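Local structure of zebrafish RNase5 (Danio rerio, 3LJE) at residues 80-85 and 101-106. The protein is a fish ribonuclease of the pancreatic RNase and angiogenin family, and probably cleaves RNA. Residues are numbered along the deposited sequence; the frame is centred on the assembly and turned at random.
Sequences FPVVTC and TSSTRY
Val-82 and Ser-103 sit across from each other as a hydrogen-bonded pair of two antiparallel strands, and the methyl CG2 of Val-82 rests 3.5 Å from Ser-103 OG. Chi1 of Ser-103 (70°) puts OG between its own backbone N and carbonyl carbon, beside this methyl. From the next residue but one, Arg-105 lays its aliphatic part against the same group: CG and CD both lie 4.1 Å from Val-82 CG2, so the methyl meets a hydroxyl and the methylenes of the arginine on adjacent sides. Farther along this face a water bonds Thr-84 OG1 at 2.8 Å and Ser-103 OG, and donates to Thr-101 O in a longer bond of 3.2 Å; Thr-101 O therefore receives both this water and the N-H of Thr-84. Thr-84 OG1 is also hydrogen-bonded to Thr-50 OG1. On the other face, Val-83 CG2 touches Ser-102 CB at 3.9 Å, in a non-hydrogen-bonded pair where the backbones come close; next to it, Ser-102 CA approaches Val-82 O at 3.2 Å in a CA-H...O contact. The backbone is joined by six N-H...O bonds in three reciprocal pairs, Phe-80 with Arg-105, Val-82 with Ser-103 and Thr-84 with Thr-101. The bond from Phe-80 N to Arg-105 O is 2.8 Å long, with the donor 41° out of the carbonyl plane. The ring of Phe-80 leads away from Arg-105, packs on Ile-52 and Ile-107 and meets Arg-58 in a cation-pi contact. The two segments belong to the long hairpin of strands 80-89 and 97-112 in the curved antiparallel sheet of the pancreatic ribonuclease fold. Strand 48-52 pairs with the other edge of 80-89, while the disulfide of Cys-85 with Cys-28 ties that strand to helix 28-34.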
ATOM      1  N   PHE A  80      -6.192  -4.414  10.139  1.00 16.34           N
ATOM      2  CA  PHE A  80      -4.791  -4.805   9.859  1.00 16.25           C
ATOM      3  C   PHE A  80      -4.010  -3.685  10.409  1.00 14.92           C
ATOM      4  O   PHE A  80      -4.455  -2.530  10.474  1.00 16.36           O
ATOM      5  CB  PHE A  80      -4.441  -4.878   8.309  1.00 15.44           C
ATOM      6  CG  PHE A  80      -4.640  -6.217   7.725  1.00 15.60           C
ATOM      7  CD1 PHE A  80      -5.942  -6.834   7.641  1.00 13.78           C
ATOM      8  CD2 PHE A  80      -3.550  -6.939   7.207  1.00 15.33           C
ATOM      9  CE1 PHE A  80      -6.084  -8.048   7.052  1.00 15.67           C
ATOM     10  CE2 PHE A  80      -3.738  -8.145   6.633  1.00 17.20           C
ATOM     11  CZ  PHE A  80      -4.999  -8.726   6.529  1.00 16.22           C
ATOM     12  N   PRO A  81      -2.758  -3.989  10.833  1.00 14.26           N
ATOM     13  CA  PRO A  81      -1.865  -2.936  11.274  1.00 14.89           C
ATOM     14  C   PRO A  81      -1.320  -2.182  10.089  1.00 13.49           C
ATOM     15  O   PRO A  81      -0.835  -2.789   9.133  1.00 15.65           O
ATOM     16  CB  PRO A  81      -0.746  -3.660  12.010  1.00 13.05           C
ATOM     17  CG  PRO A  81      -0.651  -4.988  11.314  1.00 13.56           C
ATOM     18  CD  PRO A  81      -1.922  -5.162  10.524  1.00 14.76           C
ATOM     19  N   VAL A  82      -1.327  -0.876  10.122  1.00 14.81           N
ATOM     20  CA  VAL A  82      -0.778  -0.101   9.016  1.00 15.56           C
ATOM     21  C   VAL A  82      -0.003   1.103   9.488  1.00 17.43           C
ATOM     22  O   VAL A  82      -0.227   1.621  10.577  1.00 19.83           O
ATOM     23  CB  VAL A  82      -1.867   0.464   8.008  1.00 15.96           C
ATOM     24  CG1 VAL A  82      -2.768  -0.774   7.441  1.00 15.62           C
ATOM     25  CG2 VAL A  82      -2.762   1.598   8.713  1.00 18.44           C
ATOM     26  N   VAL A  83       0.916   1.558   8.622  1.00 16.12           N
ATOM     27  CA  VAL A  83       1.597   2.825   8.860  1.00 16.78           C
ATOM     28  C   VAL A  83       1.295   3.683   7.652  1.00 16.39           C
ATOM     29  O   VAL A  83       1.601   3.270   6.497  1.00 16.84           O
ATOM     30  CB  VAL A  83       3.147   2.663   8.978  1.00 18.21           C
ATOM     31  CG1 VAL A  83       3.825   4.116   8.717  1.00 17.53           C
ATOM     32  CG2 VAL A  83       3.462   2.026  10.319  1.00 18.94           C
ATOM     33  N   THR A  84       0.646   4.821   7.869  1.00 16.07           N
ATOM     34  CA  THR A  84       0.356   5.763   6.789  1.00 15.98           C
ATOM     35  C   THR A  84       1.335   6.923   6.735  1.00 16.27           C
ATOM     36  O   THR A  84       1.563   7.618   7.783  1.00 19.14           O
ATOM     37  CB  THR A  84      -1.075   6.328   6.923  1.00 18.50           C
ATOM     38  OG1 THR A  84      -1.984   5.212   6.830  1.00 20.57           O
ATOM     39  CG2 THR A  84      -1.361   7.301   5.796  1.00 19.43           C
ATOM     40  N   CYS A  85       1.948   7.158   5.540  1.00 16.31           N
ATOM     41  CA  CYS A  85       2.947   8.234   5.403  1.00 16.06           C
ATOM     42  C   CYS A  85       2.255   9.391   4.685  1.00 17.57           C
ATOM     43  O   CYS A  85       1.755   9.148   3.631  1.00 18.04           O
ATOM     44  CB  CYS A  85       4.149   7.752   4.525  1.00 14.72           C
ATOM     45  SG  CYS A  85       5.023   6.415   5.414  1.00 16.61           S
ATOM     46  N   THR A 101       1.883   7.819  10.699  1.00 24.82           N
ATOM     47  CA  THR A 101       0.951   7.485  11.770  1.00 25.08           C
ATOM     48  C   THR A 101       0.692   5.989  11.737  1.00 25.82           C
ATOM     49  O   THR A 101       0.509   5.408  10.657  1.00 25.35           O
ATOM     50  CB  THR A 101      -0.391   8.169  11.536  1.00 27.41           C
ATOM     51  OG1 THR A 101      -0.205   9.574  11.551  1.00 26.71           O
ATOM     52  CG2 THR A 101      -1.376   7.778  12.668  1.00 28.29           C
ATOM     53  N   SER A 102       0.777   5.308  12.864  1.00 24.74           N
ATOM     54  CA  SER A 102       0.490   3.901  12.744  1.00 26.68           C
ATOM     55  C   SER A 102      -0.939   3.746  13.311  1.00 26.54           C
ATOM     56  O   SER A 102      -1.323   4.424  14.307  1.00 25.86           O
ATOM     57  CB  SER A 102       1.487   3.064  13.520  1.00 30.05           C
ATOM     58  OG  SER A 102       1.063   2.869  14.844  1.00 37.19           O
ATOM     59  N   SER A 103      -1.735   2.926  12.646  1.00 24.01           N
ATOM     60  CA  SER A 103      -3.051   2.773  13.170  1.00 23.31           C
ATOM     61  C   SER A 103      -3.549   1.457  12.756  1.00 21.03           C
ATOM     62  O   SER A 103      -2.821   0.652  12.113  1.00 20.13           O
ATOM     63  CB  SER A 103      -3.978   3.855  12.652  1.00 24.80           C
ATOM     64  OG  SER A 103      -4.162   3.561  11.299  1.00 29.29           O
ATOM     65  N   THR A 104      -4.784   1.147  13.135  1.00 18.44           N
ATOM     66  CA  THR A 104      -5.274  -0.125  12.721  1.00 18.49           C
ATOM     67  C   THR A 104      -6.623   0.155  12.020  1.00 21.10           C
ATOM     68  O   THR A 104      -7.402   0.968  12.472  1.00 21.93           O
ATOM     69  CB  THR A 104      -5.426  -1.105  13.941  1.00 19.12           C
ATOM     70  OG1 THR A 104      -6.497  -0.680  14.802  1.00 21.68           O
ATOM     71  CG2 THR A 104      -4.141  -1.094  14.815  1.00 17.58           C
ATOM     72  N   ARG A 105      -6.867  -0.540  10.953  1.00 19.53           N
ATOM     73  CA  ARG A 105      -8.058  -0.325  10.221  1.00 22.87           C
ATOM     74  C   ARG A 105      -8.370  -1.464   9.315  1.00 20.83           C
ATOM     75  O   ARG A 105      -7.532  -2.280   8.970  1.00 19.74           O
ATOM     76  CB  ARG A 105      -7.884   0.967   9.396  1.00 27.14           C
ATOM     77  CG  ARG A 105      -6.755   0.952   8.431  1.00 30.33           C
ATOM     78  CD  ARG A 105      -6.635   2.332   7.656  1.00 39.12           C
ATOM     79  NE  ARG A 105      -7.856   2.520   6.827  1.00 47.68           N
ATOM     80  CZ  ARG A 105      -7.951   2.435   5.482  1.00 49.98           C
ATOM     81  NH1 ARG A 105      -6.865   2.184   4.748  1.00 52.10           N
ATOM     82  NH2 ARG A 105      -9.133   2.632   4.859  1.00 50.94           N
ATOM     83  N   TYR A 106      -9.650  -1.526   8.898  1.00 18.98           N
ATOM     84  CA  TYR A 106     -10.077  -2.501   7.940  1.00 18.14           C
ATOM     85  C   TYR A 106      -9.508  -2.007   6.585  1.00 20.67           C
ATOM     86  O   TYR A 106      -9.844  -0.882   6.171  1.00 26.43           O
ATOM     87  CB  TYR A 106     -11.651  -2.550   7.880  1.00 16.28           C
ATOM     88  CG  TYR A 106     -12.164  -3.242   9.147  1.00 16.31           C
ATOM     89  CD1 TYR A 106     -12.318  -4.566   9.195  1.00 17.21           C
ATOM     90  CD2 TYR A 106     -12.416  -2.475  10.322  1.00 17.81           C
ATOM     91  CE1 TYR A 106     -12.717  -5.233  10.374  1.00 19.29           C
ATOM     92  CE2 TYR A 106     -12.834  -3.112  11.540  1.00 18.81           C
ATOM     93  CZ  TYR A 106     -12.985  -4.489  11.531  1.00 18.83           C
ATOM     94  OH  TYR A 106     -13.485  -5.123  12.645  1.00 21.64           O
TER
HETATM   95  O   HOH W   1      -2.520   5.188   9.593  1.00 36.22           O